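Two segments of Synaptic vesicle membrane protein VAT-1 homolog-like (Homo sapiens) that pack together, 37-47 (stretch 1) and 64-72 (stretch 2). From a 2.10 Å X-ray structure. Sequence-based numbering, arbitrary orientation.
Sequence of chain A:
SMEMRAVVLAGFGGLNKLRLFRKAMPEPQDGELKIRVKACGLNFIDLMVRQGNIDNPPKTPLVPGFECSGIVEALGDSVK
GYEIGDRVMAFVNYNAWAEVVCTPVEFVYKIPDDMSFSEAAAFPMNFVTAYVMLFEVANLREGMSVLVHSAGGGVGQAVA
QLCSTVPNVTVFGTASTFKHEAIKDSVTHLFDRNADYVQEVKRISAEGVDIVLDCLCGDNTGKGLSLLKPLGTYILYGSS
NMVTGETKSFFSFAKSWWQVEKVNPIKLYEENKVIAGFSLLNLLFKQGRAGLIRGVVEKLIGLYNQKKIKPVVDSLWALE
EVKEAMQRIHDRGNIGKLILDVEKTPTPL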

# COMPACT_ATOMS: atom_id res chain seq x y z
N VAL A 37 -0.88 -37.88 3.82
CA VAL A 37 -0.52 -36.77 4.68
C VAL A 37 0.47 -37.22 5.72
O VAL A 37 0.29 -38.27 6.33
N LYS A 38 1.53 -36.45 5.89
CA LYS A 38 2.51 -36.72 6.94
C LYS A 38 2.40 -35.72 8.10
O LYS A 38 2.66 -36.06 9.25
N ALA A 39 2.07 -34.47 7.77
CA ALA A 39 1.90 -33.46 8.80
C ALA A 39 0.95 -32.39 8.36
O ALA A 39 0.78 -32.14 7.17
N CYS A 40 0.37 -31.73 9.35
CA CYS A 40 -0.58 -30.67 9.18
C CYS A 40 -0.23 -29.48 10.07
O CYS A 40 0.13 -29.62 11.28
N GLY A 41 -0.47 -28.31 9.52
CA GLY A 41 -0.30 -27.05 10.25
C GLY A 41 -1.48 -26.74 11.15
O GLY A 41 -2.64 -27.02 10.80
N LEU A 42 -1.19 -26.26 12.34
CA LEU A 42 -2.24 -25.70 13.23
C LEU A 42 -2.21 -24.19 13.09
O LEU A 42 -1.15 -23.56 13.23
N ASN A 43 -3.36 -23.61 12.74
CA ASN A 43 -3.46 -22.19 12.60
C ASN A 43 -4.56 -21.63 13.48
O ASN A 43 -5.53 -22.30 13.81
N PHE A 44 -4.42 -20.36 13.83
CA PHE A 44 -5.41 -19.71 14.67
C PHE A 44 -6.83 -19.80 14.11
O PHE A 44 -7.78 -19.97 14.87
N ILE A 45 -6.97 -19.67 12.80
CA ILE A 45 -8.27 -19.84 12.16
C ILE A 45 -8.96 -21.19 12.53
O ILE A 45 -10.21 -21.25 12.67
N ASP A 46 -8.17 -22.25 12.73
CA ASP A 46 -8.71 -23.55 13.16
C ASP A 46 -9.48 -23.42 14.49
O ASP A 46 -10.51 -24.07 14.69
N LEU A 47 -8.99 -22.58 15.39
CA LEU A 47 -9.70 -22.33 16.65
C LEU A 47 -11.03 -21.60 16.41
O LEU A 47 -12.01 -21.87 17.08
N PRO A 64 -11.49 -30.41 9.89
CA PRO A 64 -10.77 -29.11 9.83
C PRO A 64 -9.38 -29.18 9.19
O PRO A 64 -8.91 -30.26 8.82
N GLY A 65 -8.78 -27.99 9.03
CA GLY A 65 -7.38 -27.83 8.65
C GLY A 65 -7.20 -27.38 7.22
O GLY A 65 -7.90 -27.87 6.31
N PHE A 66 -6.23 -26.51 7.01
CA PHE A 66 -6.01 -25.84 5.72
C PHE A 66 -4.62 -26.06 5.09
O PHE A 66 -4.36 -25.60 3.98
N GLU A 67 -3.74 -26.74 5.81
CA GLU A 67 -2.30 -26.74 5.46
C GLU A 67 -1.77 -28.09 5.82
O GLU A 67 -1.99 -28.54 6.92
N CYS A 68 -1.09 -28.75 4.90
CA CYS A 68 -0.54 -30.04 5.16
C CYS A 68 0.69 -30.28 4.30
O CYS A 68 0.99 -29.50 3.38
N SER A 69 1.41 -31.36 4.60
CA SER A 69 2.49 -31.84 3.73
C SER A 69 2.42 -33.36 3.67
O SER A 69 1.90 -34.02 4.57
N GLY A 70 2.92 -33.92 2.59
CA GLY A 70 2.98 -35.36 2.48
C GLY A 70 3.48 -35.83 1.10
O GLY A 70 4.21 -35.10 0.41
N ILE A 71 3.10 -37.05 0.73
CA ILE A 71 3.59 -37.73 -0.49
C ILE A 71 2.44 -37.91 -1.49
O ILE A 71 1.34 -38.32 -1.09
N VAL A 72 2.67 -37.48 -2.73
CA VAL A 72 1.70 -37.70 -3.81
C VAL A 72 1.55 -39.20 -4.02
O VAL A 72 2.50 -39.92 -4.39

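Residues 37-42 and 67-72 run antiparallel, and their backbone pairing sets where the side chains can go. Ser69 N donates to Ala39 O (2.8 Å) and Gly41 N to Glu67 O (3.0 Å). A bulge between Val37 and Ala39 lets Ser69 O accept from both Lys38 N (2.8 Å) and Ala39 N (3.2 Å).

The main polar side-chain contact lies just past this ladder. Asn43 (chi1 m) and Glu67 (chi1 and chi2 both t) each direct CB toward the other stretch, and Asn43 ND2 donates to Glu67 OE1 at 2.8 Å. The extended glutamate passes over Gly41, where an ideal CB would lie 2.0 Å from Glu67 OE1; the missing side chain leaves room for the carboxylate. Asp46 (m) secures the turn into the helix, its OD2 accepting from Asn43 N at 2.7 Å, while its OD1 lies 3.7 Å from Gly65 CA and 3.5 Å from Phe66 CD2. A water donates to Gly41 O and to Glu67 O, at 2.6 Å from each, and so links the two backbones.

Apolar packing is concentrated at Phe66 (m), whose CB leaves sideways but whose ring comes nearer to the helix. Ile45 (chi1 t, chi2 p) points toward it and places CG2 3.7 Å from Phe66 CE2, an oblique approach. Farther along the strands, Val37 (t) sets CG1 4.3 Å from Cys68 CB. Cys40 (m) and Cys68 (p) share one face of the sheet, whereas Ala39 and Ser69 (p) occupy the other, with Ala39 CB 3.9 Å from Ser69 OG.

Gly70 allows close approach opposite Val37: an ideal CB there would clash with Val37 CA at 3.0 Å. At the more exposed end, the aliphatic part of Lys38 meets Ile71 (chi1 m, chi2 t), with Lys38 CE 4.0 Å from Ile71 CD1.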

# COMPACT_ATOMS: atom_id res chain seq x y z
CB VAL A 37 -1.76 -36.18 5.38
CG1 VAL A 37 -1.39 -35.09 6.45
CG2 VAL A 37 -2.69 -35.65 4.33
CB LYS A 38 3.90 -36.66 6.37
CG LYS A 38 4.18 -37.71 5.32
CD LYS A 38 4.45 -39.05 5.98
CE LYS A 38 4.82 -40.14 4.99
NZ LYS A 38 5.57 -41.20 5.75
CB ALA A 39 3.25 -32.86 9.15
CB CYS A 40 -2.01 -31.13 9.62
SG CYS A 40 -2.48 -32.87 9.26
CB LEU A 42 -1.96 -26.09 14.66
CG LEU A 42 -2.95 -27.07 15.26
CD1 LEU A 42 -2.22 -28.23 15.83
CD2 LEU A 42 -3.76 -26.31 16.32
CB ASN A 43 -3.71 -21.83 11.12
CG ASN A 43 -2.56 -22.24 10.21
OD1 ASN A 43 -1.55 -21.54 10.14
ND2 ASN A 43 -2.69 -23.41 9.53
CB PHE A 44 -5.06 -18.23 14.87
CG PHE A 44 -5.76 -17.63 16.04
CD1 PHE A 44 -5.26 -17.82 17.33
CD2 PHE A 44 -6.95 -16.90 15.87
CE1 PHE A 44 -5.92 -17.28 18.44
CE2 PHE A 44 -7.61 -16.34 16.97
CZ PHE A 44 -7.10 -16.53 18.26
CB ILE A 45 -8.14 -19.66 10.62
CG1 ILE A 45 -9.54 -19.55 9.96
CG2 ILE A 45 -7.37 -20.82 9.99
CD1 ILE A 45 -10.28 -18.28 10.30
CB ASP A 46 -7.62 -24.66 13.24
CG ASP A 46 -6.85 -24.84 11.91
OD1 ASP A 46 -7.48 -24.89 10.83
OD2 ASP A 46 -5.60 -24.98 11.93
CB LEU A 47 -8.86 -21.52 17.64
CG LEU A 47 -7.75 -22.31 18.32
CD1 LEU A 47 -6.71 -22.73 17.28
CD2 LEU A 47 -7.14 -21.47 19.45
CB PRO A 64 -10.57 -28.74 11.29
CG PRO A 64 -11.30 -29.77 12.09
CD PRO A 64 -11.42 -30.98 11.24
CB PHE A 66 -6.21 -24.35 5.89
CG PHE A 66 -7.59 -23.99 6.30
CD1 PHE A 66 -8.64 -24.03 5.39
CD2 PHE A 66 -7.87 -23.67 7.60
CE1 PHE A 66 -9.93 -23.74 5.77
CE2 PHE A 66 -9.16 -23.37 7.99
CZ PHE A 66 -10.19 -23.41 7.07
CB GLU A 67 -1.63 -25.65 6.28
CG GLU A 67 -0.14 -25.56 6.27
CD GLU A 67 0.33 -24.42 7.18
OE1 GLU A 67 -0.26 -24.21 8.28
OE2 GLU A 67 1.24 -23.72 6.75
CB CYS A 68 -1.59 -31.13 4.89
SG CYS A 68 -1.94 -31.37 3.10
CB SER A 69 3.87 -31.39 4.23
OG SER A 69 4.15 -31.97 5.51
CB ILE A 71 4.23 -39.10 -0.12
CG1 ILE A 71 5.43 -38.88 0.78
CG2 ILE A 71 4.68 -39.87 -1.36
CD1 ILE A 71 6.10 -40.20 1.25
CB VAL A 72 2.13 -37.06 -5.15
CG1 VAL A 72 1.08 -37.35 -6.24
CG2 VAL A 72 2.36 -35.58 -4.99
O HOH W 1 -3.79 -28.16 8.73